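Local coordinates for endoglucanase EG-II (Hypocrea jecorina, PDB 3QR3), which probably hydrolyses internal beta-1,4-glucosidic bonds of cellulose, as an endo-acting glucanase of glycoside hydrolase family 5, at residues Gly46-Phe51 / Phe60-Gly65; Gln187-Phe192 / Ser243-Trp248; Glu164-Ile169 / Ser202-Pro207. All blocks are in the same frame, centred on the assembly; numbering follows the deposited sequence.

Contact 1 of 3, residues Gly46-Phe51 / Phe60-Gly65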
# COMPACT_ATOMS: atom_id res chain seq x y z
N GLY A 46 -7.47 -17.12 -0.46
CA GLY A 46 -6.67 -18.32 -0.62
C GLY A 46 -5.21 -18.00 -0.89
O GLY A 46 -4.32 -18.69 -0.40
N GLN A 47 -4.96 -16.94 -1.66
CA GLN A 47 -3.58 -16.52 -1.90
C GLN A 47 -2.93 -16.09 -0.59
O GLN A 47 -1.83 -16.55 -0.25
CB GLN A 47 -3.51 -15.36 -2.90
CG GLN A 47 -3.75 -15.74 -4.35
CD GLN A 47 -3.84 -14.52 -5.24
OE1 GLN A 47 -3.13 -13.53 -5.03
NE2 GLN A 47 -4.71 -14.57 -6.24
N MET A 48 -3.61 -15.22 0.15
CA MET A 48 -3.06 -14.74 1.42
C MET A 48 -2.74 -15.90 2.38
O MET A 48 -1.71 -15.88 3.05
CB MET A 48 -4.02 -13.75 2.09
CG MET A 48 -4.09 -12.39 1.39
SD MET A 48 -4.99 -11.15 2.35
CE MET A 48 -6.67 -11.76 2.20
N GLN A 49 -3.60 -16.90 2.42
CA GLN A 49 -3.39 -18.03 3.32
C GLN A 49 -2.10 -18.77 2.96
O GLN A 49 -1.31 -19.13 3.83
CB GLN A 49 -4.59 -18.98 3.30
CG GLN A 49 -4.47 -20.14 4.27
CD GLN A 49 -5.59 -21.15 4.10
OE1 GLN A 49 -6.05 -21.75 5.07
NE2 GLN A 49 -6.03 -21.35 2.86
N HIS A 50 -1.89 -18.98 1.66
CA HIS A 50 -0.63 -19.53 1.16
C HIS A 50 0.57 -18.66 1.55
O HIS A 50 1.58 -19.17 2.04
CB HIS A 50 -0.70 -19.70 -0.36
CG HIS A 50 0.63 -19.65 -1.04
ND1 HIS A 50 1.56 -20.66 -0.93
CD2 HIS A 50 1.18 -18.71 -1.84
CE1 HIS A 50 2.63 -20.35 -1.64
NE2 HIS A 50 2.43 -19.16 -2.20
N PHE A 51 0.47 -17.36 1.30
CA PHE A 51 1.56 -16.44 1.61
C PHE A 51 1.93 -16.48 3.09
O PHE A 51 3.11 -16.44 3.44
CB PHE A 51 1.19 -15.01 1.20
CG PHE A 51 1.30 -14.76 -0.28
CD1 PHE A 51 2.44 -15.16 -0.97
CD2 PHE A 51 0.29 -14.12 -0.98
CE1 PHE A 51 2.56 -14.92 -2.33
CE2 PHE A 51 0.40 -13.88 -2.34
CZ PHE A 51 1.54 -14.28 -3.01
N PHE A 60 -0.39 -7.60 4.32
CA PHE A 60 -0.94 -7.46 2.97
C PHE A 60 -1.50 -6.07 2.79
O PHE A 60 -1.98 -5.46 3.74
CB PHE A 60 -2.00 -8.53 2.68
CG PHE A 60 -1.46 -9.91 2.82
CD1 PHE A 60 -0.65 -10.44 1.85
CD2 PHE A 60 -1.71 -10.65 3.96
CE1 PHE A 60 -0.10 -11.71 1.98
CE2 PHE A 60 -1.18 -11.92 4.11
CZ PHE A 60 -0.37 -12.45 3.12
N ARG A 61 -1.41 -5.56 1.57
CA ARG A 61 -1.95 -4.26 1.24
C ARG A 61 -3.12 -4.51 0.30
O ARG A 61 -3.01 -5.30 -0.65
CB ARG A 61 -0.88 -3.43 0.55
CG ARG A 61 -1.27 -2.00 0.22
CD ARG A 61 0.00 -1.20 0.03
NE ARG A 61 -0.17 0.20 -0.36
CZ ARG A 61 -0.21 0.62 -1.62
NH1 ARG A 61 -0.18 -0.24 -2.64
NH2 ARG A 61 -0.32 1.92 -1.86
N LEU A 62 -4.24 -3.83 0.56
CA LEU A 62 -5.48 -4.08 -0.16
C LEU A 62 -5.96 -2.82 -0.85
O LEU A 62 -6.77 -2.06 -0.29
CB LEU A 62 -6.55 -4.60 0.80
CG LEU A 62 -6.18 -5.77 1.73
CD1 LEU A 62 -7.38 -6.19 2.58
CD2 LEU A 62 -5.66 -6.96 0.95
N PRO A 63 -5.46 -2.57 -2.07
CA PRO A 63 -5.79 -1.37 -2.83
C PRO A 63 -7.26 -1.33 -3.17
O PRO A 63 -7.81 -2.35 -3.57
CB PRO A 63 -4.98 -1.54 -4.12
CG PRO A 63 -3.93 -2.49 -3.80
CD PRO A 63 -4.51 -3.43 -2.79
N VAL A 64 -7.88 -0.16 -3.02
CA VAL A 64 -9.28 -0.01 -3.41
C VAL A 64 -9.54 1.43 -3.84
O VAL A 64 -8.94 2.37 -3.31
CB VAL A 64 -10.24 -0.42 -2.28
CG1 VAL A 64 -9.93 0.36 -1.02
CG2 VAL A 64 -11.70 -0.21 -2.72
N GLY A 65 -10.43 1.58 -4.81
CA GLY A 65 -10.78 2.90 -5.30
C GLY A 65 -11.67 3.64 -4.32
O GLY A 65 -12.61 3.08 -3.77

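Contact 2 of 3, residues Gln187-Phe192 / Ser243-Trp248. With SO4 (sulfate ion), chain C; SO4 (sulfate ion), chain K.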
# COMPACT_ATOMS: atom_id res chain seq x y z
N GLN A 187 5.19 8.90 -4.43
CA GLN A 187 5.74 8.25 -3.23
C GLN A 187 7.15 7.70 -3.40
O GLN A 187 7.61 6.90 -2.59
CB GLN A 187 4.83 7.11 -2.78
CG GLN A 187 3.58 7.57 -2.05
CD GLN A 187 2.79 6.39 -1.51
OE1 GLN A 187 1.86 5.92 -2.16
NE2 GLN A 187 3.18 5.89 -0.34
N SER A 188 7.87 8.13 -4.43
CA SER A 188 9.20 7.58 -4.66
C SER A 188 10.14 7.76 -3.47
O SER A 188 10.32 8.87 -2.95
CB SER A 188 9.85 8.17 -5.91
OG SER A 188 11.20 7.72 -5.98
N ALA A 189 10.75 6.65 -3.05
CA ALA A 189 11.73 6.68 -1.98
C ALA A 189 12.93 7.53 -2.37
O ALA A 189 13.60 8.11 -1.52
CB ALA A 189 12.17 5.23 -1.63
N GLY A 190 13.21 7.60 -3.67
CA GLY A 190 14.34 8.38 -4.16
C GLY A 190 14.16 9.89 -4.05
O GLY A 190 15.14 10.62 -3.89
N ALA A 191 12.92 10.35 -4.11
CA ALA A 191 12.64 11.79 -4.10
C ALA A 191 12.08 12.26 -2.77
O ALA A 191 11.83 13.45 -2.58
CB ALA A 191 11.67 12.15 -5.22
N PHE A 192 11.87 11.32 -1.85
CA PHE A 192 11.12 11.59 -0.63
C PHE A 192 11.71 12.74 0.19
O PHE A 192 10.97 13.58 0.71
CB PHE A 192 11.00 10.31 0.21
CG PHE A 192 10.14 10.47 1.43
CD1 PHE A 192 8.77 10.66 1.31
CD2 PHE A 192 10.69 10.41 2.70
CE1 PHE A 192 7.97 10.80 2.43
CE2 PHE A 192 9.90 10.55 3.82
CZ PHE A 192 8.54 10.75 3.69
N SER A 243 19.77 4.01 1.13
CA SER A 243 20.86 4.39 2.04
C SER A 243 20.64 5.80 2.60
O SER A 243 20.58 5.99 3.82
CB SER A 243 22.24 4.23 1.39
OG SER A 243 23.28 4.62 2.30
N PRO A 244 20.50 6.81 1.72
CA PRO A 244 20.23 8.17 2.21
C PRO A 244 18.96 8.22 3.06
O PRO A 244 18.90 8.97 4.03
CB PRO A 244 20.00 8.98 0.93
CG PRO A 244 20.63 8.20 -0.15
CD PRO A 244 20.63 6.76 0.26
N LEU A 245 17.95 7.44 2.70
CA LEU A 245 16.71 7.46 3.48
C LEU A 245 16.93 6.85 4.87
O LEU A 245 16.47 7.39 5.87
CB LEU A 245 15.58 6.74 2.74
CG LEU A 245 14.21 6.71 3.43
CD1 LEU A 245 13.78 8.13 3.86
CD2 LEU A 245 13.17 6.09 2.51
N ALA A 246 17.63 5.72 4.93
CA ALA A 246 17.93 5.09 6.22
C ALA A 246 18.62 6.06 7.18
O ALA A 246 18.25 6.17 8.35
CB ALA A 246 18.79 3.83 6.02
N THR A 247 19.63 6.76 6.66
CA THR A 247 20.38 7.73 7.45
C THR A 247 19.45 8.80 8.00
O THR A 247 19.48 9.11 9.20
CB THR A 247 21.46 8.41 6.59
OG1 THR A 247 22.37 7.41 6.11
CG2 THR A 247 22.23 9.46 7.41
N TRP A 248 18.63 9.37 7.12
CA TRP A 248 17.67 10.40 7.50
C TRP A 248 16.69 9.88 8.56
O TRP A 248 16.46 10.53 9.59
CB TRP A 248 16.91 10.92 6.28
CG TRP A 248 15.99 12.04 6.63
CD1 TRP A 248 16.30 13.36 6.72
CD2 TRP A 248 14.60 11.92 6.98
NE1 TRP A 248 15.19 14.08 7.10
CE2 TRP A 248 14.13 13.22 7.26
CE3 TRP A 248 13.71 10.85 7.07
CZ2 TRP A 248 12.81 13.48 7.63
CZ3 TRP A 248 12.39 11.11 7.44
CH2 TRP A 248 11.96 12.41 7.71
S SO4 C . 13.75 9.06 -8.01
O1 SO4 C . 12.40 9.13 -7.49
O2 SO4 C . 14.48 10.29 -7.67
O3 SO4 C . 14.44 7.92 -7.40
O4 SO4 C . 13.69 8.89 -9.46
S SO4 K . 13.46 17.39 8.45
O1 SO4 K . 12.40 17.09 7.50
O2 SO4 K . 13.55 18.83 8.63
O3 SO4 K . 13.15 16.74 9.72
O4 SO4 K . 14.72 16.89 7.90

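Contact 3 of 3, residues Glu164-Ile169 / Ser202-Pro207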
# COMPACT_ATOMS: atom_id res chain seq x y z
N GLU A 164 -5.03 16.60 8.70
CA GLU A 164 -6.46 16.54 8.96
C GLU A 164 -6.97 15.08 8.96
O GLU A 164 -7.82 14.70 9.75
CB GLU A 164 -7.24 17.37 7.92
CG GLU A 164 -7.11 18.90 8.07
CD GLU A 164 -8.24 19.64 7.37
OE1 GLU A 164 -9.35 19.06 7.25
OE2 GLU A 164 -8.03 20.79 6.92
N VAL A 165 -6.44 14.27 8.06
CA VAL A 165 -6.83 12.85 8.03
C VAL A 165 -6.37 12.12 9.30
O VAL A 165 -7.16 11.44 9.95
CB VAL A 165 -6.30 12.14 6.78
CG1 VAL A 165 -6.54 10.63 6.86
CG2 VAL A 165 -6.99 12.71 5.54
N VAL A 166 -5.11 12.27 9.66
CA VAL A 166 -4.62 11.66 10.89
C VAL A 166 -5.47 12.07 12.10
O VAL A 166 -5.84 11.23 12.93
CB VAL A 166 -3.14 11.98 11.16
CG1 VAL A 166 -2.76 11.60 12.59
CG2 VAL A 166 -2.25 11.24 10.15
N THR A 167 -5.81 13.34 12.18
CA THR A 167 -6.64 13.81 13.28
C THR A 167 -8.01 13.13 13.26
O THR A 167 -8.52 12.71 14.29
CB THR A 167 -6.82 15.33 13.25
OG1 THR A 167 -5.52 15.95 13.24
CG2 THR A 167 -7.61 15.82 14.47
N ALA A 168 -8.58 13.00 12.06
CA ALA A 168 -9.89 12.36 11.94
C ALA A 168 -9.84 10.90 12.36
O ALA A 168 -10.75 10.39 13.02
CB ALA A 168 -10.42 12.49 10.53
N ILE A 169 -8.77 10.21 11.98
CA ILE A 169 -8.66 8.79 12.25
C ILE A 169 -8.56 8.56 13.76
O ILE A 169 -9.22 7.69 14.31
CB ILE A 169 -7.43 8.19 11.55
CG1 ILE A 169 -7.63 8.21 10.03
CG2 ILE A 169 -7.15 6.78 12.06
CD1 ILE A 169 -6.44 7.70 9.25
N SER A 202 6.96 15.30 8.29
CA SER A 202 7.50 15.17 9.64
C SER A 202 6.76 16.01 10.67
O SER A 202 6.89 15.77 11.88
CB SER A 202 9.00 15.52 9.66
OG SER A 202 9.76 14.50 9.04
N GLN A 203 5.99 17.00 10.21
CA GLN A 203 5.28 17.91 11.11
C GLN A 203 3.92 17.36 11.53
O GLN A 203 3.25 17.93 12.40
CB GLN A 203 5.11 19.29 10.46
CG GLN A 203 6.36 19.82 9.74
CD GLN A 203 7.62 19.71 10.59
OE1 GLN A 203 7.59 19.99 11.79
NE2 GLN A 203 8.72 19.30 9.97
N VAL A 204 3.50 16.26 10.91
CA VAL A 204 2.20 15.67 11.20
C VAL A 204 2.26 14.93 12.53
O VAL A 204 3.20 14.21 12.78
CB VAL A 204 1.76 14.70 10.06
CG1 VAL A 204 0.48 13.96 10.42
CG2 VAL A 204 1.59 15.47 8.76
N THR A 205 1.27 15.14 13.39
CA THR A 205 1.26 14.49 14.69
C THR A 205 -0.10 13.95 15.05
O THR A 205 -1.10 14.38 14.51
CB THR A 205 1.65 15.49 15.83
OG1 THR A 205 0.67 16.54 15.90
CG2 THR A 205 3.05 16.07 15.61
N ASN A 206 -0.13 13.03 16.01
CA ASN A 206 -1.35 12.62 16.68
C ASN A 206 -1.86 13.79 17.52
O ASN A 206 -1.10 14.71 17.83
CB ASN A 206 -1.07 11.44 17.60
CG ASN A 206 -0.51 10.23 16.86
OD1 ASN A 206 0.59 9.76 17.15
ND2 ASN A 206 -1.26 9.73 15.90
N PRO A 207 -3.14 13.75 17.92
CA PRO A 207 -3.72 14.79 18.78
C PRO A 207 -2.87 15.10 20.01
O PRO A 207 -2.81 16.26 20.42
CB PRO A 207 -5.06 14.19 19.20
CG PRO A 207 -5.45 13.34 17.99
CD PRO A 207 -4.16 12.79 17.45

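Contact 1 of 3, residues Gly46-Phe51 / Phe60-Gly65
Met48 lies across the ring of Phe60, its CG over the middle of one face in a CH-pi contact, 3.8 Å from the centroid and only 5° off the ring normal. Met48 SD sits toward the rim and meets the ring obliquely, 3.7 Å from Phe60 CD2, a Met-aromatic contact. Phe51 comes from another direction, its CB in the plane of the Phe60 ring and 3.6 Å from Phe60 CZ. With Phe60 CG anti to its own carbonyl carbon (chi1 -59°), the ring reaches from the strand to helix 44-55 and meets Met48 with a face and Phe51 with its edge. Replacing Phe60 by alanine is likely to take from Met48 CG and SD the ring face they rest on, and from Phe51 CB its neighbour at the ring edge. Farther along the strand, Leu62 CD2 stands 4.5 Å from Met48 SD. Outside the pair, Leu89 and Cys93 of helix 80-95 pack on Met48, and Val8 of strand 5-11 meets both phenylalanines. The helix and strand segments run nearly antiparallel, their axes 11.3 Å apart at closest approach. This apolar layer between an outer helix and the inner parallel strands is characteristic of the TIM barrel.

Contact 2 of 3, residues Gln187-Phe192 / Ser243-Trp248
Ala189 meets helix 238-251 through its methyl, CB lying 4.3 Å from Leu245 CD2, in the middle of a short turn begun by Ser188. There Ser188 OG accepts a hydrogen bond from Gly190 N at 3.1 Å, an ST turn, and a sulfate ion, probably from the crystallisation liquor, lies beside the same hydroxyl at a doubtfully short distance. Gly190 packs against this anion too: its CA is 3.3 Å from sulfate O3, on a side where a side chain would clash. The contact joins the loop at the C-terminal end of strand 179-182 of the TIM barrel to the outer helix of the next beta-alpha unit. Phe192 then reaches the helix with its ring. Its CG stands opposite the backbone nitrogen (chi1 -175°), which carries Phe192 CD2 to within 4.0 Å of Leu245 CD1 and Phe192 CE2 to within 4.4 Å of Trp248 CZ3. Trp248 CZ3 thus lies at the edge of the phenyl ring, near its plane, and Phe216 of strand 214-219 meets both aromatic rings. At its pyrrole edge, Trp248 NE1 donates a nearly straight hydrogen bond (3.0 Å, 163°) to O4 of a second sulfate lying in the indole plane.

Contact 3 of 3, residues Glu164-Ile169 / Ser202-Pro207
Val166 points from helix 155-171 into the bend of segment 202-207 and divides its two methyls between different partners. Val166 CG2 meets Val204 CG1 at 3.9 Å, methyl against methyl, the two branched side chains set at a slant to each other. The other branch, Val166 CG1, is turned to the backbone of the loop and lies 3.8 Å from the carbonyl oxygen Thr205 O. The first torsion of Val166 explains this division: its CG1 is trans to the backbone nitrogen (chi1 167°), while its CG2 stands beside that nitrogen and opposite the carbonyl carbon. Val204 has a matching torsion (chi1 174°), and Val204 CG1 is the branch brought up to the helix. Beyond Thr205, whose own side chain starts away from the helix, the Asn206 side chain also starts away, but its end comes nearer Val166. No hydrogen bond joins the two segments, but Thr205 O accepts one from Gln163 NE2, one turn before Val166 on helix 155-171, so the carbonyl beside the valine methyl has a polar partner. Beneath, Leu181 of strand 179-182 packs on both valines, and Leu214 of strand 214-219 reaches Val166. A helix sealed by aliphatic side chains over neighbouring parallel strands, with a loop leading into strand 214-219 packed on it, belongs to the outer layer of a TIM barrel.

Overall arrangement
From the N terminus, contact 1 closes first and most locally: eight residues separate segments 46-51 and 60-65, helix 44-55 leading straight into strand 59-64. Contact 3 opens next on helix 155-171 and contact 2 on the loop after strand 179-182; contact 3 closes on 202-207 before contact 2 closes on helix 238-251, so their segments alternate and the two loops cross. They also touch, Trp248 CH2 lying 3.3 Å from Ser202 OG. Contact 1 lies across the chain's centre from both, its centre about 26 Å from that of contact 2 and about 27 Å from that of contact 3. Contact 1 ties a helix to a strand; contacts 2 and 3 tie outer helices to loops between strands 179-182 and 214-219.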